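Local coordinates for protein carboxylesterase YbfK (Bacillus subtilis, PDB 4CCY) that hydrolyses carboxylic esters to an alcohol and a carboxylate, as an intracellular enzyme of the alpha/beta hydrolase superfamily, at residues K43-A48 with A85-G90; F35-R40 with D116-E121; W70-A75 with L275-P280; L238-H243 with A265-N270. All blocks are in the same frame, centred on the assembly; numbering follows the deposited sequence.

Contact 1: K43-A48 with A85-G90; sequences KTHIIA and AVDIIG
Ile47 and Ala85 hold the two backbones together as an antiparallel hydrogen-bonded pair: Ile47 N donates to Ala85 O, and Ala85 N gives back to Ile47 O at 2.8 Å. Next to them Ile46 and Val86 form a non-hydrogen-bonded pair, with side chains on the opposite face of the sheet. Ile46 has CG1 anti to the carbonyl carbon (chi1 -45°), which carries CD1 to 3.8 Å from Val86 CG2. The other branch of Val86, CG1, meets Thr44 CG2 at 3.6 Å. Here an antiparallel N-terminal strand, 42-49, joins the parallel core of the alpha/beta hydrolase sheet, since strand 82-86 pairs on its far side with strand 56-60. Beyond Val86 the fit slackens. One more bond holds, Asp87 N to His45 O, straight at 175°, and then the chains diverge. A water bridges the strands here, lying in the plane of the His45 ring 3.0 Å from ND1 and donating to Ala85 O. The Asp87 carboxylate runs beside the imidazole, the planes 31° apart; its oxygens accept hydrogen bonds from Tyr21, Ser67 and the backbone N of Lys94. At the loose end Ile89 CD1 touches Thr44 OG1 at 3.7 Å, a hydroxyl whose main polar partner is Trp110. Lys43 points away to the surface and makes a cation-pi contact with Tyr36.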
# COMPACT_ATOMS: atom_id res chain seq x y z
N LYS A 43 10.31 13.59 -6.62
CA LYS A 43 9.40 13.30 -7.72
C LYS A 43 8.72 11.96 -7.49
O LYS A 43 9.38 10.92 -7.39
CB LYS A 43 10.18 13.28 -9.04
CG LYS A 43 10.20 14.60 -9.80
CD LYS A 43 11.06 14.53 -11.07
CE LYS A 43 10.65 13.43 -12.04
NZ LYS A 43 11.47 13.34 -13.29
N THR A 44 7.39 11.99 -7.40
CA THR A 44 6.59 10.82 -7.02
C THR A 44 5.83 10.34 -8.24
O THR A 44 5.13 11.13 -8.88
CB THR A 44 5.61 11.19 -5.88
OG1 THR A 44 6.35 11.53 -4.71
CG2 THR A 44 4.64 10.03 -5.56
N HIS A 45 5.98 9.05 -8.55
CA HIS A 45 5.37 8.45 -9.74
C HIS A 45 3.91 8.14 -9.51
O HIS A 45 3.54 7.60 -8.46
CB HIS A 45 6.13 7.20 -10.18
CG HIS A 45 5.75 6.70 -11.56
ND1 HIS A 45 4.85 5.72 -11.75
CD2 HIS A 45 6.22 7.06 -12.82
CE1 HIS A 45 4.73 5.47 -13.07
NE2 HIS A 45 5.57 6.29 -13.72
N ILE A 46 3.09 8.51 -10.50
CA ILE A 46 1.64 8.26 -10.48
C ILE A 46 1.21 7.50 -11.73
O ILE A 46 1.62 7.84 -12.83
CB ILE A 46 0.83 9.59 -10.46
CG1 ILE A 46 1.41 10.62 -9.48
CG2 ILE A 46 -0.67 9.33 -10.29
CD1 ILE A 46 1.21 10.32 -8.01
N ILE A 47 0.37 6.48 -11.56
CA ILE A 47 -0.36 5.91 -12.68
C ILE A 47 -1.85 6.24 -12.50
O ILE A 47 -2.46 5.78 -11.55
CB ILE A 47 -0.16 4.39 -12.81
CG1 ILE A 47 1.34 4.07 -12.98
CG2 ILE A 47 -0.96 3.85 -13.99
CD1 ILE A 47 1.69 2.60 -12.96
N ALA A 48 -2.40 7.04 -13.42
CA ALA A 48 -3.78 7.52 -13.32
C ALA A 48 -4.71 6.88 -14.36
O ALA A 48 -4.37 6.79 -15.55
CB ALA A 48 -3.82 9.04 -13.46
N ALA A 85 -2.66 5.71 -8.74
CA ALA A 85 -1.82 4.72 -8.09
C ALA A 85 -0.45 5.33 -7.83
O ALA A 85 0.32 5.62 -8.76
CB ALA A 85 -1.71 3.45 -8.93
N VAL A 86 -0.15 5.52 -6.55
CA VAL A 86 1.00 6.31 -6.12
C VAL A 86 2.14 5.39 -5.66
O VAL A 86 1.93 4.53 -4.79
CB VAL A 86 0.59 7.27 -4.97
CG1 VAL A 86 1.79 8.08 -4.48
CG2 VAL A 86 -0.57 8.17 -5.39
N ASP A 87 3.33 5.59 -6.22
CA ASP A 87 4.52 4.81 -5.84
C ASP A 87 5.12 5.42 -4.60
O ASP A 87 5.55 6.57 -4.62
CB ASP A 87 5.57 4.74 -6.97
CG ASP A 87 5.31 3.60 -7.96
OD1 ASP A 87 4.30 2.87 -7.81
OD2 ASP A 87 6.11 3.44 -8.92
N ILE A 88 5.13 4.66 -3.50
CA ILE A 88 5.60 5.21 -2.23
C ILE A 88 7.08 5.53 -2.33
O ILE A 88 7.90 4.66 -2.62
CB ILE A 88 5.30 4.26 -1.04
CG1 ILE A 88 3.78 4.01 -0.93
CG2 ILE A 88 5.88 4.83 0.26
CD1 ILE A 88 3.42 2.75 -0.16
N ILE A 89 7.41 6.80 -2.12
CA ILE A 89 8.76 7.28 -2.25
C ILE A 89 9.63 6.69 -1.14
O ILE A 89 9.21 6.61 0.02
CB ILE A 89 8.77 8.83 -2.32
CG1 ILE A 89 10.02 9.35 -3.05
CG2 ILE A 89 8.58 9.48 -0.95
CD1 ILE A 89 9.83 10.75 -3.62
N GLY A 90 10.82 6.21 -1.51
CA GLY A 90 11.71 5.54 -0.56
C GLY A 90 11.59 4.03 -0.56
O GLY A 90 12.25 3.33 0.22
O HOH W 1 3.05 4.82 -9.52

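Contact 2: F35-R40 with D116-E121; sequences FYVSTR and DSLGLE
Val37, the last residue of strand 33-37, and Ser38 just after it meet Ser117 and Leu118 in the last turn of helix 104-118. At the start of that turn Asp116 faces Arg40 without pairing with it: OD2 of Asp116 takes a bond from a water at 2.9 Å, and the same water is only weakly held by Arg40 NH2. Each charge has its salt bridges elsewhere, Asp116 with Arg145, Arg40 with Asp113 and Glu109. Ser117 makes the direct polar link. Its OG, anti to the carbonyl carbon (chi1 -66°), donates to Ser38 O at 2.8 Å, in the carbonyl plane and on a lone pair. The same OG is also hydrogen-bonded to Asp113 O, one turn back in the helix. Ser117 CB packs against Val37 CB at 3.6 Å. This places the C-terminal end of a helix that flanks the alpha/beta hydrolase sheet over the outermost hairpin, strand 33-37 with strand 42-49. Leu118 supplies the apolar part with one methyl: CD2 comes to the edge of the Phe35 ring, near its plane, 3.9 Å from CE2, and it also touches Val37 CG1, the two side chains crossing at about a right angle. Gly119 ends the helix in a Schellman motif: its N bonds back to Asp116 O at 3.0 Å, and its positive phi (+78°) turns the chain out of the helix. Beyond it Leu120 reaches Ile58 and Tyr84 of the sheet.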
# COMPACT_ATOMS: atom_id res chain seq x y z
N PHE A 35 2.98 9.58 -14.88
CA PHE A 35 3.70 10.87 -14.77
C PHE A 35 4.26 11.07 -13.36
O PHE A 35 4.01 10.26 -12.48
CB PHE A 35 2.80 12.06 -15.17
CG PHE A 35 1.52 12.15 -14.37
CD1 PHE A 35 0.42 11.34 -14.66
CD2 PHE A 35 1.41 13.06 -13.32
CE1 PHE A 35 -0.75 11.42 -13.92
CE2 PHE A 35 0.24 13.14 -12.57
CZ PHE A 35 -0.85 12.33 -12.87
N TYR A 36 5.02 12.14 -13.15
CA TYR A 36 5.54 12.43 -11.82
C TYR A 36 4.89 13.68 -11.26
O TYR A 36 4.55 14.59 -12.01
CB TYR A 36 7.06 12.61 -11.83
CG TYR A 36 7.80 11.38 -12.30
CD1 TYR A 36 8.05 11.17 -13.66
CD2 TYR A 36 8.27 10.44 -11.39
CE1 TYR A 36 8.72 10.04 -14.09
CE2 TYR A 36 8.95 9.32 -11.81
CZ TYR A 36 9.18 9.13 -13.16
OH TYR A 36 9.84 8.03 -13.59
N VAL A 37 4.73 13.71 -9.94
CA VAL A 37 4.35 14.95 -9.27
C VAL A 37 5.45 15.38 -8.31
O VAL A 37 6.19 14.55 -7.77
CB VAL A 37 2.98 14.86 -8.55
CG1 VAL A 37 1.85 14.79 -9.57
CG2 VAL A 37 2.92 13.73 -7.55
N SER A 38 5.54 16.69 -8.09
CA SER A 38 6.53 17.25 -7.18
C SER A 38 6.09 17.16 -5.74
O SER A 38 4.92 17.35 -5.42
CB SER A 38 6.83 18.69 -7.54
OG SER A 38 7.92 18.74 -8.46
N THR A 39 7.04 16.84 -4.87
CA THR A 39 6.81 16.81 -3.43
C THR A 39 8.14 17.17 -2.77
O THR A 39 9.19 17.05 -3.40
CB THR A 39 6.36 15.42 -2.91
OG1 THR A 39 7.51 14.58 -2.71
CG2 THR A 39 5.37 14.73 -3.86
N ARG A 40 8.10 17.60 -1.51
CA ARG A 40 9.33 18.00 -0.85
C ARG A 40 10.23 16.80 -0.50
O ARG A 40 11.31 16.97 0.06
CB ARG A 40 9.03 18.87 0.37
CG ARG A 40 8.41 18.13 1.54
CD ARG A 40 7.76 19.12 2.49
NE ARG A 40 6.34 19.29 2.21
CZ ARG A 40 5.49 19.85 3.06
NH1 ARG A 40 5.91 20.31 4.23
NH2 ARG A 40 4.20 19.93 2.74
N ASP A 116 -1.83 17.98 -3.33
CA ASP A 116 -1.67 19.34 -3.84
C ASP A 116 -1.25 19.39 -5.30
O ASP A 116 -1.88 20.09 -6.11
CB ASP A 116 -0.71 20.16 -2.96
CG ASP A 116 -1.33 20.57 -1.63
OD1 ASP A 116 -2.54 20.33 -1.43
OD2 ASP A 116 -0.62 21.12 -0.77
N SER A 117 -0.20 18.64 -5.64
CA SER A 117 0.28 18.58 -7.03
C SER A 117 -0.74 17.96 -8.00
O SER A 117 -0.68 18.21 -9.21
CB SER A 117 1.60 17.82 -7.10
OG SER A 117 2.63 18.52 -6.42
N LEU A 118 -1.64 17.15 -7.46
CA LEU A 118 -2.72 16.54 -8.25
C LEU A 118 -3.96 17.45 -8.34
O LEU A 118 -4.87 17.18 -9.13
CB LEU A 118 -3.10 15.16 -7.68
CG LEU A 118 -2.16 13.97 -7.93
CD1 LEU A 118 -2.70 12.70 -7.28
CD2 LEU A 118 -1.93 13.73 -9.42
N GLY A 119 -3.98 18.52 -7.55
CA GLY A 119 -5.08 19.48 -7.52
C GLY A 119 -6.27 18.95 -6.73
O GLY A 119 -7.41 19.33 -7.00
N LEU A 120 -6.02 18.08 -5.75
CA LEU A 120 -7.10 17.45 -5.02
C LEU A 120 -7.29 18.06 -3.65
O LEU A 120 -6.33 18.19 -2.88
CB LEU A 120 -6.87 15.95 -4.87
CG LEU A 120 -6.55 15.11 -6.12
CD1 LEU A 120 -6.43 13.66 -5.74
CD2 LEU A 120 -7.57 15.31 -7.24
N GLU A 121 -8.53 18.42 -3.35
CA GLU A 121 -8.89 18.87 -2.02
C GLU A 121 -9.10 17.64 -1.12
O GLU A 121 -8.51 17.55 -0.03
CB GLU A 121 -10.12 19.79 -2.07
CG GLU A 121 -10.56 20.37 -0.72
CD GLU A 121 -9.42 20.89 0.15
OE1 GLU A 121 -8.63 21.74 -0.33
OE2 GLU A 121 -9.32 20.44 1.32
O HOH W 2 1.34 19.98 1.10

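Contact 3: W70-A75 with L275-P280; sequences WYPNIA and LSLEQP
This is a partly buried meeting of helix ends: Pro72 and Asn73, in the first turn of helix 71-80, lie against Ser276, Leu277 and Pro280, where the short helix 275-278 passes into helix 280-290. The polar centre is Asn73. Its ND2 donates to Ser276 O at 3.0 Å, nearly straight (172°), and the acceptor lies in the amide plane. Four residues after Ser276 in the chain comes Pro280, which has no N-H to offer this carbonyl; the asparagine supplies one instead. Asn284 OD1 accepts from the same ND2, and OD1 of Asn73 takes a hydrogen from a water at 2.6 Å that in turn accepts from Ser276 OG. With three partners gripping it, the amide is fixed in rotation. A leucine here has no amide, and would probably leave Ser276 O without this donor, and Asn284 OD1 and the water each without a partner. Around this core the contact is apolar. Pro72 CB meets Pro280 CB at 3.9 Å, while Leu277 CD2 sits 3.9 Å from Pro72 CG and 4.0 Å from Tyr71 CE2. The Tyr71 ring in turn carries Pro72 CD over one face, offset toward the rim. On the inner side Trp70 brings CZ3 to 3.9 Å from Ser276 OG. Helix 275-278 begins two residues after His273, the probable charge-relay histidine, and Trp70 lies about 9 Å, side chain to side chain, from the probable nucleophile Ser129: alpha/beta hydrolases carry the catalytic histidine on just such a loop after the last strand.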
# COMPACT_ATOMS: atom_id res chain seq x y z
N TRP A 70 -1.67 -3.40 -8.45
CA TRP A 70 -3.10 -3.12 -8.64
C TRP A 70 -3.73 -3.63 -9.92
O TRP A 70 -4.91 -3.39 -10.16
CB TRP A 70 -3.40 -1.63 -8.46
CG TRP A 70 -2.97 -1.10 -7.12
CD1 TRP A 70 -1.96 -0.18 -6.85
CD2 TRP A 70 -3.50 -1.47 -5.80
NE1 TRP A 70 -1.84 0.05 -5.50
CE2 TRP A 70 -2.74 -0.70 -4.82
CE3 TRP A 70 -4.51 -2.33 -5.36
CZ2 TRP A 70 -2.99 -0.79 -3.45
CZ3 TRP A 70 -4.75 -2.43 -3.98
CH2 TRP A 70 -4.01 -1.68 -3.05
N TYR A 71 -2.98 -4.35 -10.76
CA TYR A 71 -3.56 -4.83 -12.05
C TYR A 71 -4.90 -5.60 -11.92
O TYR A 71 -5.77 -5.42 -12.76
CB TYR A 71 -2.54 -5.60 -12.92
CG TYR A 71 -2.21 -6.97 -12.40
CD1 TYR A 71 -2.99 -8.09 -12.76
CD2 TYR A 71 -1.14 -7.16 -11.53
CE1 TYR A 71 -2.70 -9.35 -12.25
CE2 TYR A 71 -0.86 -8.43 -11.02
CZ TYR A 71 -1.63 -9.51 -11.38
OH TYR A 71 -1.34 -10.76 -10.87
N PRO A 72 -5.09 -6.44 -10.88
CA PRO A 72 -6.37 -7.17 -10.91
C PRO A 72 -7.52 -6.43 -10.22
O PRO A 72 -8.63 -6.94 -10.14
CB PRO A 72 -6.05 -8.46 -10.15
CG PRO A 72 -4.97 -8.06 -9.19
CD PRO A 72 -4.24 -6.89 -9.76
N ASN A 73 -7.25 -5.23 -9.72
CA ASN A 73 -8.28 -4.42 -9.07
C ASN A 73 -8.62 -3.16 -9.86
O ASN A 73 -9.70 -2.59 -9.71
CB ASN A 73 -7.81 -4.05 -7.67
CG ASN A 73 -7.10 -5.19 -6.99
OD1 ASN A 73 -5.88 -5.20 -6.93
ND2 ASN A 73 -7.86 -6.18 -6.50
N ILE A 74 -7.69 -2.74 -10.72
CA ILE A 74 -7.78 -1.41 -11.31
C ILE A 74 -8.96 -1.21 -12.27
O ILE A 74 -9.56 -0.13 -12.29
CB ILE A 74 -6.42 -0.91 -11.89
CG1 ILE A 74 -6.42 0.61 -12.06
CG2 ILE A 74 -6.02 -1.65 -13.16
CD1 ILE A 74 -6.32 1.31 -10.72
N ALA A 75 -9.32 -2.23 -13.04
CA ALA A 75 -10.47 -2.08 -13.94
C ALA A 75 -11.77 -1.82 -13.16
O ALA A 75 -12.52 -0.90 -13.50
CB ALA A 75 -10.63 -3.27 -14.88
N LEU A 275 -4.11 -9.91 0.12
CA LEU A 275 -5.55 -10.08 -0.05
C LEU A 275 -6.10 -9.52 -1.36
O LEU A 275 -6.98 -10.14 -1.97
CB LEU A 275 -6.29 -9.51 1.17
CG LEU A 275 -7.81 -9.58 1.33
CD1 LEU A 275 -8.40 -10.93 0.91
CD2 LEU A 275 -8.18 -9.26 2.79
N SER A 276 -5.61 -8.37 -1.80
CA SER A 276 -6.11 -7.78 -3.04
C SER A 276 -5.68 -8.59 -4.27
O SER A 276 -6.33 -8.53 -5.32
CB SER A 276 -5.68 -6.32 -3.17
OG SER A 276 -4.27 -6.22 -3.15
N LEU A 277 -4.58 -9.34 -4.14
CA LEU A 277 -4.07 -10.18 -5.22
C LEU A 277 -4.67 -11.58 -5.21
O LEU A 277 -4.91 -12.16 -6.27
CB LEU A 277 -2.54 -10.26 -5.19
CG LEU A 277 -1.72 -9.04 -5.65
CD1 LEU A 277 -0.30 -9.13 -5.13
CD2 LEU A 277 -1.74 -8.87 -7.17
N GLU A 278 -4.89 -12.12 -4.01
CA GLU A 278 -5.43 -13.47 -3.81
C GLU A 278 -6.93 -13.62 -4.03
O GLU A 278 -7.39 -14.64 -4.53
CB GLU A 278 -5.15 -13.91 -2.39
CG GLU A 278 -4.01 -14.88 -2.27
CD GLU A 278 -3.88 -15.44 -0.87
OE1 GLU A 278 -3.45 -14.68 0.02
OE2 GLU A 278 -4.23 -16.62 -0.67
N GLN A 279 -7.69 -12.62 -3.59
CA GLN A 279 -9.15 -12.64 -3.73
C GLN A 279 -9.63 -11.35 -4.40
O GLN A 279 -10.43 -10.61 -3.80
CB GLN A 279 -9.83 -12.81 -2.36
CG GLN A 279 -9.50 -14.10 -1.64
CD GLN A 279 -10.10 -15.33 -2.30
OE1 GLN A 279 -10.96 -15.21 -3.18
NE2 GLN A 279 -9.68 -16.50 -1.88
N PRO A 280 -9.14 -11.08 -5.63
CA PRO A 280 -9.45 -9.80 -6.26
C PRO A 280 -10.95 -9.61 -6.52
O PRO A 280 -11.43 -8.49 -6.40
CB PRO A 280 -8.67 -9.86 -7.59
CG PRO A 280 -8.47 -11.31 -7.86
CD PRO A 280 -8.31 -11.94 -6.50
O HOH W 3 -3.77 -6.27 -5.85

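Contact 4: L238-H243 with A265-N270; sequences LMFGEH and AEIVKN
His243 and Asn270 share a water at the edge of the imidazole: it lies in the ring plane, 2.6 Å from His243 NE2, and donates to Asn270 OD1. One face of that ring is taken by Glu242 CG, 3.9 Å above its centre. The Glu242 carboxylate is met by the backbone of the other segment: Asn270 N donates to OE2 at 2.6 Å, on the anti side and 16° out of plane. CG of Glu242 lies between the backbone N and the carbonyl carbon (chi1 63°), and from there the chain runs out extended to Asn270. An alanine here has no carboxylate, which would probably leave Asn270 N without its acceptor and the His243 ring without the methylene over its face. Strands 236-241 and 264-268 run parallel as the two strands of a beta-alpha-beta unit, with helix 249-259 between them in the chain. Four backbone bonds join them, from Glu266 N to Leu238 O through to Glu242 N and Val268 O. Leu238, Ala265, Phe240 and Ile267 line the face covered by that helix; Phe240 CB stands 4.2 Å from Ile267 CG1. On the other face Met239, bent at its third torsion (75°), puts CE 3.8 Å from Val268 CG2 and 3.6 Å from Glu266 OE2. That carboxylate is held from helix 280-290 by Tyr282 and a salt bridge to Arg286. Ile267 CG2 lies 3.6 Å from Glu242 CA; two residues further along from Glu242 comes Glu244, the probable charge-relay acid and, in this structure, a sodium ligand.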
# COMPACT_ATOMS: atom_id res chain seq x y z
N LEU A 238 -11.55 -2.04 7.06
CA LEU A 238 -10.35 -2.78 7.43
C LEU A 238 -10.48 -4.27 7.09
O LEU A 238 -11.41 -4.95 7.57
CB LEU A 238 -10.07 -2.64 8.94
CG LEU A 238 -8.79 -3.31 9.47
CD1 LEU A 238 -7.54 -2.83 8.75
CD2 LEU A 238 -8.65 -3.12 10.97
N MET A 239 -9.55 -4.77 6.28
CA MET A 239 -9.61 -6.15 5.81
C MET A 239 -8.33 -6.91 6.12
O MET A 239 -7.24 -6.45 5.82
CB MET A 239 -9.91 -6.20 4.30
CG MET A 239 -11.21 -5.48 3.91
SD MET A 239 -11.57 -5.58 2.14
CE MET A 239 -12.13 -7.27 2.00
N PHE A 240 -8.48 -8.08 6.72
CA PHE A 240 -7.36 -9.00 6.90
C PHE A 240 -7.67 -10.31 6.20
O PHE A 240 -8.84 -10.64 5.98
CB PHE A 240 -7.15 -9.31 8.38
CG PHE A 240 -6.89 -8.12 9.25
CD1 PHE A 240 -5.62 -7.56 9.34
CD2 PHE A 240 -7.92 -7.58 10.02
CE1 PHE A 240 -5.38 -6.47 10.17
CE2 PHE A 240 -7.68 -6.49 10.85
CZ PHE A 240 -6.42 -5.93 10.92
N GLY A 241 -6.62 -11.06 5.89
CA GLY A 241 -6.76 -12.42 5.37
C GLY A 241 -6.61 -13.41 6.51
O GLY A 241 -5.76 -13.24 7.38
N GLU A 242 -7.42 -14.47 6.51
CA GLU A 242 -7.37 -15.45 7.60
C GLU A 242 -6.00 -16.12 7.79
O GLU A 242 -5.70 -16.60 8.89
CB GLU A 242 -8.48 -16.51 7.48
CG GLU A 242 -8.41 -17.38 6.23
CD GLU A 242 -9.18 -18.68 6.37
OE1 GLU A 242 -9.43 -19.14 7.51
OE2 GLU A 242 -9.53 -19.26 5.33
N HIS A 243 -5.19 -16.14 6.73
CA HIS A 243 -3.86 -16.77 6.72
C HIS A 243 -2.69 -15.80 6.83
O HIS A 243 -1.56 -16.17 6.54
CB HIS A 243 -3.71 -17.66 5.48
CG HIS A 243 -4.68 -18.83 5.44
ND1 HIS A 243 -4.91 -19.61 6.52
CD2 HIS A 243 -5.47 -19.33 4.40
CE1 HIS A 243 -5.81 -20.56 6.19
NE2 HIS A 243 -6.15 -20.39 4.90
N ALA A 265 -14.72 -3.80 9.83
CA ALA A 265 -13.54 -4.66 9.86
C ALA A 265 -13.96 -6.11 9.64
O ALA A 265 -15.01 -6.53 10.14
CB ALA A 265 -12.79 -4.51 11.17
N GLU A 266 -13.15 -6.86 8.90
CA GLU A 266 -13.43 -8.24 8.57
C GLU A 266 -12.17 -9.05 8.33
O GLU A 266 -11.10 -8.51 8.02
CB GLU A 266 -14.36 -8.33 7.33
CG GLU A 266 -13.78 -7.74 6.05
CD GLU A 266 -14.78 -7.75 4.90
OE1 GLU A 266 -15.60 -6.84 4.80
OE2 GLU A 266 -14.75 -8.67 4.08
N ILE A 267 -12.32 -10.37 8.44
CA ILE A 267 -11.25 -11.30 8.12
C ILE A 267 -11.75 -12.24 7.02
O ILE A 267 -12.74 -12.97 7.20
CB ILE A 267 -10.80 -12.08 9.38
CG1 ILE A 267 -10.29 -11.11 10.47
CG2 ILE A 267 -9.75 -13.12 9.01
CD1 ILE A 267 -10.13 -11.73 11.85
N VAL A 268 -11.07 -12.22 5.88
CA VAL A 268 -11.50 -12.92 4.68
C VAL A 268 -10.90 -14.34 4.60
O VAL A 268 -9.70 -14.54 4.85
CB VAL A 268 -11.15 -12.09 3.43
CG1 VAL A 268 -11.58 -12.79 2.14
CG2 VAL A 268 -11.78 -10.70 3.52
N LYS A 269 -11.76 -15.32 4.31
CA LYS A 269 -11.37 -16.71 4.18
C LYS A 269 -10.54 -16.96 2.94
O LYS A 269 -10.72 -16.30 1.91
CB LYS A 269 -12.60 -17.61 4.08
CG LYS A 269 -13.15 -18.06 5.42
CD LYS A 269 -14.38 -18.94 5.21
CE LYS A 269 -14.05 -20.42 5.37
NZ LYS A 269 -15.25 -21.19 5.80
N ASN A 270 -9.63 -17.92 3.06
CA ASN A 270 -8.84 -18.44 1.95
C ASN A 270 -7.95 -17.37 1.35
O ASN A 270 -7.78 -17.28 0.13
CB ASN A 270 -9.75 -19.09 0.88
CG ASN A 270 -10.57 -20.25 1.42
OD1 ASN A 270 -10.07 -21.09 2.15
ND2 ASN A 270 -11.85 -20.29 1.06
O HOH W 4 -7.72 -21.75 3.41

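From the N terminus, strand 33-37 opens contact 2 and strand 42-49 opens contact 1; the two strands are bonded to each other. The start of helix 71-80 opens contact 3 before 85-90 closes contact 1, and 116-121 then closes contact 2, so contact 1 nests inside contact 2 while contact 3 crosses both. Contact 4 opens at 238-243 and closes at 265-270, nested inside the long loop that 275-280 finally closes for contact 3. Contacts 1 and 2 tie up one end of the sheet, contact 4 the other, their centres 27 to 33 Å apart. Contact 3 lies between, touching contact 1 through Trp70 and contact 4 through Leu275 and Gln279.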